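Local coordinates for outer membrane protein Omp121 (Bacteroides thetaiotaomicron, PDB 5FQ8) that probably imports nutrients across the bacterial outer membrane as a TonB-dependent receptor, and binds metal ions, calcium among them, at residues S831-I836 with Y964-A969; L578-T583 with F656-L661. All blocks are in the same frame, centred on the assembly; numbering follows the deposited sequence.

Interaction 1 (S831-I836 with Y964-A969); sequences SRTKDI and YGEYTA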
ATOM      1  N   SER B 831      -5.651 -12.894 -31.628  1.00 24.23           N
ATOM      2  CA  SER B 831      -5.289 -14.104 -30.903  1.00 24.11           C
ATOM      3  C   SER B 831      -3.802 -14.131 -30.590  1.00 24.03           C
ATOM      4  O   SER B 831      -2.994 -14.419 -31.472  1.00 24.25           O
ATOM      5  CB  SER B 831      -5.678 -15.340 -31.690  1.00 24.38           C
ATOM      6  OG  SER B 831      -4.896 -16.414 -31.233  1.00 24.35           O
ATOM      7  N   ARG B 832      -3.441 -13.901 -29.323  1.00 25.05           N
ATOM      8  CA  ARG B 832      -2.038 -14.006 -28.931  1.00 23.71           C
ATOM      9  C   ARG B 832      -1.564 -15.451 -28.904  1.00 23.82           C
ATOM     10  O   ARG B 832      -0.358 -15.694 -28.894  1.00 23.88           O
ATOM     11  CB  ARG B 832      -1.799 -13.343 -27.563  1.00 23.42           C
ATOM     12  CG  ARG B 832      -0.338 -12.995 -27.258  1.00 23.41           C
ATOM     13  CD  ARG B 832      -0.039 -12.772 -25.788  1.00 23.17           C
ATOM     14  NE  ARG B 832       1.366 -12.436 -25.577  1.00 23.21           N
ATOM     15  CZ  ARG B 832       2.305 -13.302 -25.222  1.00 23.28           C
ATOM     16  NH1 ARG B 832       2.000 -14.549 -25.000  1.00 24.98           N
ATOM     17  NH2 ARG B 832       3.555 -12.922 -25.098  1.00 23.35           N
ATOM     18  N   THR B 833      -2.488 -16.411 -28.912  1.00 23.88           N
ATOM     19  CA  THR B 833      -2.092 -17.812 -28.947  1.00 24.04           C
ATOM     20  C   THR B 833      -1.512 -18.188 -30.299  1.00 24.37           C
ATOM     21  O   THR B 833      -0.568 -18.979 -30.382  1.00 25.06           O
ATOM     22  CB  THR B 833      -3.283 -18.697 -28.618  1.00 24.06           C
ATOM     23  OG1 THR B 833      -3.900 -18.237 -27.420  1.00 23.78           O
ATOM     24  CG2 THR B 833      -2.834 -20.098 -28.416  1.00 24.21           C
ATOM     25  N   LYS B 834      -2.063 -17.631 -31.369  1.00 24.52           N
ATOM     26  CA  LYS B 834      -1.424 -17.775 -32.664  1.00 24.85           C
ATOM     27  C   LYS B 834      -0.147 -16.952 -32.719  1.00 24.84           C
ATOM     28  O   LYS B 834       0.875 -17.414 -33.233  1.00 25.76           O
ATOM     29  CB  LYS B 834      -2.396 -17.362 -33.768  1.00 25.06           C
ATOM     30  CG  LYS B 834      -1.928 -17.645 -35.166  1.00 25.47           C
ATOM     31  CD  LYS B 834      -2.767 -16.915 -36.187  1.00 25.68           C
ATOM     32  CE  LYS B 834      -2.345 -17.265 -37.589  1.00 26.14           C
ATOM     33  NZ  LYS B 834      -3.185 -16.575 -38.593  1.00 26.39           N
ATOM     34  N   ASP B 835      -0.181 -15.748 -32.155  1.00 24.59           N
ATOM     35  CA  ASP B 835       0.995 -14.888 -32.119  1.00 27.69           C
ATOM     36  C   ASP B 835       2.200 -15.608 -31.527  1.00 24.59           C
ATOM     37  O   ASP B 835       3.266 -15.678 -32.146  1.00 24.83           O
ATOM     38  CB  ASP B 835       0.682 -13.632 -31.308  1.00 26.95           C
ATOM     39  CG  ASP B 835       1.414 -12.421 -31.805  1.00 31.26           C
ATOM     40  OD1 ASP B 835       2.517 -12.571 -32.360  1.00 46.30           O
ATOM     41  OD2 ASP B 835       0.875 -11.313 -31.636  1.00 24.30           O
ATOM     42  N   ILE B 836       2.053 -16.138 -30.315  1.00 24.36           N
ATOM     43  CA  ILE B 836       3.196 -16.706 -29.625  1.00 24.37           C
ATOM     44  C   ILE B 836       3.656 -17.983 -30.299  1.00 24.69           C
ATOM     45  O   ILE B 836       4.838 -18.334 -30.232  1.00 24.85           O
ATOM     46  CB  ILE B 836       2.860 -16.946 -28.146  1.00 24.09           C
ATOM     47  CG1 ILE B 836       4.107 -17.337 -27.383  1.00 24.13           C
ATOM     48  CG2 ILE B 836       1.840 -18.026 -28.019  1.00 24.10           C
ATOM     49  CD1 ILE B 836       5.166 -16.320 -27.489  1.00 24.16           C
ATOM     50  N   TYR B 964     -12.135  -7.637 -28.429  1.00 23.94           N
ATOM     51  CA  TYR B 964     -10.888  -7.402 -29.133  1.00 23.96           C
ATOM     52  C   TYR B 964     -10.143  -8.698 -29.385  1.00 23.92           C
ATOM     53  O   TYR B 964      -9.482  -8.849 -30.420  1.00 24.09           O
ATOM     54  CB  TYR B 964     -10.022  -6.436 -28.332  1.00 23.75           C
ATOM     55  CG  TYR B 964      -8.611  -6.318 -28.822  1.00 23.75           C
ATOM     56  CD1 TYR B 964      -7.637  -7.209 -28.403  1.00 23.58           C
ATOM     57  CD2 TYR B 964      -8.254  -5.317 -29.695  1.00 23.97           C
ATOM     58  CE1 TYR B 964      -6.365  -7.117 -28.846  1.00 23.61           C
ATOM     59  CE2 TYR B 964      -6.974  -5.211 -30.143  1.00 24.01           C
ATOM     60  CZ  TYR B 964      -6.032  -6.113 -29.712  1.00 23.83           C
ATOM     61  OH  TYR B 964      -4.743  -6.030 -30.153  1.00 23.90           O
ATOM     62  N   GLY B 965     -10.197  -9.622 -28.450  1.00 23.72           N
ATOM     63  CA  GLY B 965      -9.481 -10.854 -28.644  1.00 23.71           C
ATOM     64  C   GLY B 965      -9.083 -11.477 -27.332  1.00 23.45           C
ATOM     65  O   GLY B 965      -9.571 -11.109 -26.276  1.00 23.29           O
ATOM     66  N   GLU B 966      -8.198 -12.449 -27.455  1.00 23.45           N
ATOM     67  CA  GLU B 966      -7.712 -13.250 -26.347  1.00 23.27           C
ATOM     68  C   GLU B 966      -6.215 -13.043 -26.248  1.00 23.18           C
ATOM     69  O   GLU B 966      -5.525 -13.052 -27.265  1.00 25.66           O
ATOM     70  CB  GLU B 966      -8.022 -14.724 -26.567  1.00 39.93           C
ATOM     71  CG  GLU B 966      -6.890 -15.658 -26.190  1.00 43.70           C
ATOM     72  CD  GLU B 966      -6.031 -16.010 -27.369  1.00 37.34           C
ATOM     73  OE1 GLU B 966      -6.473 -15.747 -28.486  1.00 28.62           O
ATOM     74  OE2 GLU B 966      -4.922 -16.530 -27.191  1.00 36.95           O
ATOM     75  N   TYR B 967      -5.708 -12.860 -25.037  1.00 22.97           N
ATOM     76  CA  TYR B 967      -4.309 -12.511 -24.853  1.00 23.33           C
ATOM     77  C   TYR B 967      -3.598 -13.634 -24.107  1.00 22.88           C
ATOM     78  O   TYR B 967      -3.109 -13.454 -22.998  1.00 22.74           O
ATOM     79  CB  TYR B 967      -4.165 -11.165 -24.148  1.00 22.77           C
ATOM     80  CG  TYR B 967      -2.911 -10.479 -24.594  1.00 38.04           C
ATOM     81  CD1 TYR B 967      -2.829  -9.912 -25.849  1.00 23.00           C
ATOM     82  CD2 TYR B 967      -1.782 -10.464 -23.795  1.00 31.52           C
ATOM     83  CE1 TYR B 967      -1.678  -9.312 -26.278  1.00 23.09           C
ATOM     84  CE2 TYR B 967      -0.630  -9.869 -24.222  1.00 27.52           C
ATOM     85  CZ  TYR B 967      -0.589  -9.298 -25.468  1.00 23.00           C
ATOM     86  OH  TYR B 967       0.546  -8.699 -25.916  1.00 27.08           O
ATOM     87  N   THR B 968      -3.473 -14.771 -24.783  1.00 23.04           N
ATOM     88  CA  THR B 968      -3.095 -16.045 -24.182  1.00 23.16           C
ATOM     89  C   THR B 968      -3.942 -16.336 -22.955  1.00 22.95           C
ATOM     90  O   THR B 968      -3.448 -16.726 -21.901  1.00 22.89           O
ATOM     91  CB  THR B 968      -1.611 -16.121 -23.842  1.00 23.08           C
ATOM     92  OG1 THR B 968      -1.171 -14.888 -23.287  1.00 22.92           O
ATOM     93  CG2 THR B 968      -0.826 -16.415 -25.071  1.00 23.30           C
ATOM     94  N   ALA B 969      -5.243 -16.139 -23.109  1.00 26.70           N
ATOM     95  CA  ALA B 969      -6.199 -16.739 -22.198  1.00 26.81           C
ATOM     96  C   ALA B 969      -5.924 -18.225 -22.084  1.00 27.66           C
ATOM     97  O   ALA B 969      -5.378 -18.844 -22.994  1.00 23.25           O
ATOM     98  CB  ALA B 969      -7.620 -16.513 -22.690  1.00 23.01           C
TER
HETATM   99  O   HOH W   1      -4.619 -20.076 -25.600  1.00  5.65           O
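E966 is the polar hub of this contact, engaging the start of helix 832-839 with both its backbone and its carboxylate. E966 O accepts R832 N at 3.0 Å, with the N-H pointing almost straight at it (177°) and the donor lying nearly along the C=O axis. S831, the N-cap, holds its OG anti to its own backbone N (chi1 158°), from where OG accepts K834 N at 3.1 Å. S831 OG also makes a weak bond, 3.2 Å, to E966 OE1. The E966 chain bends at chi2 to bring OE2 across T833, where T833 N makes a second weak bond to it, although the position of this oxygen is less certain. A carboxylate set against the first turn of a helix would probably be stabilised in its charged form by the helix dipole. A water further links T833 OG1 with A969 O.

Outward from this polar centre, R832 packs along the chain beyond the strand. R832 CG is anti to the backbone N (chi1 -161°), and the extended chain carries R832 CD over the centre of the Y967 ring, a CH-pi contact of 3.4 Å from CD to the ring centroid. The R832 guanidinium is tilted against that ring, has T968 CG2 at its edge, 3.4 Å from R832 NH1, and hydrogen-bonds through NH1 to N332.

The contact is a strand-to-helix junction in which one residue, S831, both ends a strand and caps a helix. Strand 828-831 runs parallel to strand 965-966, with S831 opposite E966, and antiparallel to strand 899-915, whose V900 touches S831. Helix 330-335 packs against the first turn of helix 832-839 through Y335, which touches T833 and I836.

Interaction 2 (L578-T583 with F656-L661); sequences LQDVIT and FFKNRL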
ATOM      1  N   LEU B 578     -63.243 -22.898 -37.290  1.00 59.46           N
ATOM      2  CA  LEU B 578     -63.018 -24.109 -38.069  1.00 59.61           C
ATOM      3  C   LEU B 578     -61.859 -24.916 -37.486  1.00 65.55           C
ATOM      4  O   LEU B 578     -61.961 -25.445 -36.386  1.00 68.96           O
ATOM      5  CB  LEU B 578     -62.749 -23.761 -39.537  1.00 55.68           C
ATOM      6  CG  LEU B 578     -62.826 -24.907 -40.548  1.00 50.98           C
ATOM      7  CD1 LEU B 578     -64.185 -25.582 -40.488  1.00 60.30           C
ATOM      8  CD2 LEU B 578     -62.513 -24.422 -41.956  1.00 51.21           C
ATOM      9  N   GLN B 579     -60.757 -25.001 -38.224  1.00 65.44           N
ATOM     10  CA  GLN B 579     -59.586 -25.760 -37.798  1.00 64.91           C
ATOM     11  C   GLN B 579     -58.771 -24.888 -36.845  1.00 55.55           C
ATOM     12  O   GLN B 579     -58.751 -23.689 -37.068  1.00 48.20           O
ATOM     13  CB  GLN B 579     -58.769 -26.188 -39.014  1.00 69.66           C
ATOM     14  CG  GLN B 579     -59.634 -26.556 -40.215  1.00 72.14           C
ATOM     15  CD  GLN B 579     -58.866 -27.281 -41.303  1.00 81.56           C
ATOM     16  OE1 GLN B 579     -58.318 -28.361 -41.080  1.00 83.15           O
ATOM     17  NE2 GLN B 579     -58.826 -26.690 -42.492  1.00 91.63           N
ATOM     18  N   ASP B 580     -58.099 -25.385 -35.792  1.00 52.36           N
ATOM     19  CA  ASP B 580     -57.748 -26.763 -35.376  1.00 51.69           C
ATOM     20  C   ASP B 580     -56.548 -27.260 -36.164  1.00 49.49           C
ATOM     21  O   ASP B 580     -55.975 -28.291 -35.838  1.00 45.01           O
ATOM     22  CB  ASP B 580     -58.906 -27.766 -35.471  1.00 55.92           C
ATOM     23  CG  ASP B 580     -58.706 -28.975 -34.576  1.00 61.03           C
ATOM     24  OD1 ASP B 580     -58.181 -28.790 -33.456  1.00 59.36           O
ATOM     25  OD2 ASP B 580     -59.066 -30.105 -34.992  1.00 66.14           O
ATOM     26  N   VAL B 581     -56.156 -26.504 -37.187  1.00 55.49           N
ATOM     27  CA  VAL B 581     -54.879 -26.728 -37.856  1.00 54.72           C
ATOM     28  C   VAL B 581     -53.899 -25.678 -37.356  1.00 55.29           C
ATOM     29  O   VAL B 581     -52.700 -25.937 -37.215  1.00 53.29           O
ATOM     30  CB  VAL B 581     -55.020 -26.679 -39.388  1.00 45.22           C
ATOM     31  CG1 VAL B 581     -53.744 -26.179 -40.034  1.00 51.87           C
ATOM     32  CG2 VAL B 581     -55.322 -28.050 -39.911  1.00 58.99           C
ATOM     33  N   ILE B 582     -54.424 -24.498 -37.055  1.00 78.70           N
ATOM     34  CA  ILE B 582     -53.650 -23.376 -36.556  1.00 42.81           C
ATOM     35  C   ILE B 582     -53.931 -23.264 -35.062  1.00 43.35           C
ATOM     36  O   ILE B 582     -54.971 -22.749 -34.649  1.00 43.01           O
ATOM     37  CB  ILE B 582     -54.009 -22.091 -37.298  1.00 43.12           C
ATOM     38  CG1 ILE B 582     -53.890 -22.311 -38.793  1.00 43.58           C
ATOM     39  CG2 ILE B 582     -53.107 -20.972 -36.866  1.00 42.25           C
ATOM     40  CD1 ILE B 582     -54.439 -21.183 -39.569  1.00 44.08           C
ATOM     41  N   THR B 583     -53.004 -23.753 -34.244  1.00 41.75           N
ATOM     42  CA  THR B 583     -53.188 -23.660 -32.803  1.00 41.45           C
ATOM     43  C   THR B 583     -53.137 -22.216 -32.330  1.00 41.09           C
ATOM     44  O   THR B 583     -53.914 -21.810 -31.461  1.00 44.56           O
ATOM     45  CB  THR B 583     -52.116 -24.469 -32.081  1.00 40.71           C
ATOM     46  OG1 THR B 583     -52.046 -25.791 -32.617  1.00 41.04           O
ATOM     47  CG2 THR B 583     -52.427 -24.540 -30.610  1.00 43.39           C
ATOM     48  N   PHE B 656     -49.070 -24.793 -34.714  1.00 39.63           N
ATOM     49  CA  PHE B 656     -49.941 -25.650 -35.506  1.00 45.36           C
ATOM     50  C   PHE B 656     -50.035 -27.027 -34.868  1.00 44.93           C
ATOM     51  O   PHE B 656     -49.189 -27.420 -34.063  1.00 48.87           O
ATOM     52  CB  PHE B 656     -49.440 -25.803 -36.946  1.00 40.70           C
ATOM     53  CG  PHE B 656     -49.110 -24.509 -37.625  1.00 40.51           C
ATOM     54  CD1 PHE B 656     -50.103 -23.748 -38.209  1.00 41.18           C
ATOM     55  CD2 PHE B 656     -47.800 -24.069 -37.705  1.00 39.70           C
ATOM     56  CE1 PHE B 656     -49.801 -22.569 -38.850  1.00 47.28           C
ATOM     57  CE2 PHE B 656     -47.494 -22.887 -38.330  1.00 39.56           C
ATOM     58  CZ  PHE B 656     -48.491 -22.133 -38.905  1.00 40.23           C
ATOM     59  N   PHE B 657     -51.076 -27.757 -35.255  1.00 59.37           N
ATOM     60  CA  PHE B 657     -51.260 -29.167 -34.914  1.00 41.87           C
ATOM     61  C   PHE B 657     -51.013 -29.419 -33.431  1.00 41.36           C
ATOM     62  O   PHE B 657     -50.157 -30.211 -33.044  1.00 40.93           O
ATOM     63  CB  PHE B 657     -50.355 -30.045 -35.767  1.00 41.77           C
ATOM     64  CG  PHE B 657     -50.360 -29.684 -37.227  1.00 42.14           C
ATOM     65  CD1 PHE B 657     -51.536 -29.372 -37.882  1.00 43.87           C
ATOM     66  CD2 PHE B 657     -49.177 -29.640 -37.939  1.00 41.65           C
ATOM     67  CE1 PHE B 657     -51.525 -29.031 -39.224  1.00 44.23           C
ATOM     68  CE2 PHE B 657     -49.155 -29.297 -39.275  1.00 42.01           C
ATOM     69  CZ  PHE B 657     -50.328 -28.993 -39.921  1.00 42.87           C
ATOM     70  N   LYS B 658     -51.780 -28.711 -32.604  1.00 41.46           N
ATOM     71  CA  LYS B 658     -51.688 -28.770 -31.141  1.00 41.05           C
ATOM     72  C   LYS B 658     -50.243 -28.617 -30.666  1.00 40.79           C
ATOM     73  O   LYS B 658     -49.698 -29.469 -29.962  1.00 39.74           O
ATOM     74  CB  LYS B 658     -52.296 -30.067 -30.591  1.00 41.60           C
ATOM     75  CG  LYS B 658     -53.740 -30.293 -30.961  1.00 42.66           C
ATOM     76  CD  LYS B 658     -54.702 -29.531 -30.083  1.00 42.91           C
ATOM     77  CE  LYS B 658     -56.137 -29.644 -30.619  1.00 49.48           C
ATOM     78  NZ  LYS B 658     -56.601 -31.048 -30.824  1.00 44.72           N
ATOM     79  N   ASN B 659     -49.625 -27.510 -31.079  1.00 42.85           N
ATOM     80  CA  ASN B 659     -48.273 -27.129 -30.686  1.00 38.55           C
ATOM     81  C   ASN B 659     -47.206 -28.091 -31.178  1.00 41.56           C
ATOM     82  O   ASN B 659     -46.083 -28.067 -30.676  1.00 42.79           O
ATOM     83  CB  ASN B 659     -48.156 -26.974 -29.170  1.00 38.12           C
ATOM     84  CG  ASN B 659     -48.367 -25.565 -28.729  1.00 48.98           C
ATOM     85  OD1 ASN B 659     -47.439 -24.753 -28.746  1.00 44.80           O
ATOM     86  ND2 ASN B 659     -49.588 -25.253 -28.325  1.00 38.45           N
ATOM     87  N   ARG B 660     -47.513 -28.943 -32.148  1.00 39.69           N
ATOM     88  CA  ARG B 660     -46.485 -29.823 -32.681  1.00 41.75           C
ATOM     89  C   ARG B 660     -45.682 -29.164 -33.781  1.00 38.32           C
ATOM     90  O   ARG B 660     -44.799 -29.808 -34.346  1.00 38.15           O
ATOM     91  CB  ARG B 660     -47.107 -31.126 -33.187  1.00 42.50           C
ATOM     92  CG  ARG B 660     -47.669 -31.982 -32.078  1.00 39.68           C
ATOM     93  CD  ARG B 660     -48.044 -33.331 -32.569  1.00 40.39           C
ATOM     94  NE  ARG B 660     -46.893 -34.093 -33.017  1.00 40.08           N
ATOM     95  CZ  ARG B 660     -46.988 -35.219 -33.709  1.00 40.65           C
ATOM     96  NH1 ARG B 660     -48.184 -35.694 -34.029  1.00 43.66           N
ATOM     97  NH2 ARG B 660     -45.899 -35.865 -34.082  1.00 40.35           N
ATOM     98  N   LEU B 661     -45.958 -27.897 -34.070  1.00 41.63           N
ATOM     99  CA  LEU B 661     -45.162 -27.077 -34.973  1.00 37.92           C
ATOM    100  C   LEU B 661     -45.369 -25.636 -34.541  1.00 37.63           C
ATOM    101  O   LEU B 661     -46.504 -25.228 -34.284  1.00 38.11           O
ATOM    102  CB  LEU B 661     -45.572 -27.279 -36.431  1.00 38.62           C
ATOM    103  CG  LEU B 661     -44.824 -26.434 -37.454  1.00 38.37           C
ATOM    104  CD1 LEU B 661     -43.373 -26.819 -37.442  1.00 37.68           C
ATOM    105  CD2 LEU B 661     -45.403 -26.604 -38.831  1.00 39.17           C
TER
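The two phenylalanine rings follow one another in the chain but are used differently. F657 has F656 CB over the centre of one face, 3.9 Å above the ring plane, and V581 CG2 at its edge. The ring of F656 meets V581 O edge-on, while I582 lies alongside it, pointing the same way, with I582 CG1 4.1 Å from F656 CD1. V581 O also accepts F657 N at 3.1 Å, the donor approaching from above the carbonyl plane. An alanine in place of F656 would keep the CB over F657 but would probably lose the packing against I582 and loosen this edge.

Beyond the rings, F657 to R660 form a type I' turn, and R660 and L661 both face F656 in a classic beta bulge, closing the hairpin between strands 643-656 and 661-680. T583 OG1, held anti to its own carbonyl carbon, accepts a weak bond from N659 N. On the exposed side, D580 OD1 and K658 NZ form a long salt bridge of 3.8 Å. With one good hydrogen bond, weak polar links and apolar packing on the surface, the chemistry implies a modest attachment of 578-583 to the hairpin end.

Interactions 1 and 2 sit on opposite sides of the chain's centre, about 51 Å apart between their centres and about 38 Å between nearest atoms, so neither touches the other. Interaction 1 is buried, about 15 Å from the chain centre; interaction 2 is a surface contact about 41 Å out. Only the former approaches an annotated site, with the side chain of T968 about 11 Å from that of I283, a calcium ligand. Interaction 2 lies away from such sites, where the neighbouring strands 582-596 and 643-656 of the barrel wall meet at their ends. Together they contrast a capped helix start inside the protein with a hairpin turn at the barrel's margin.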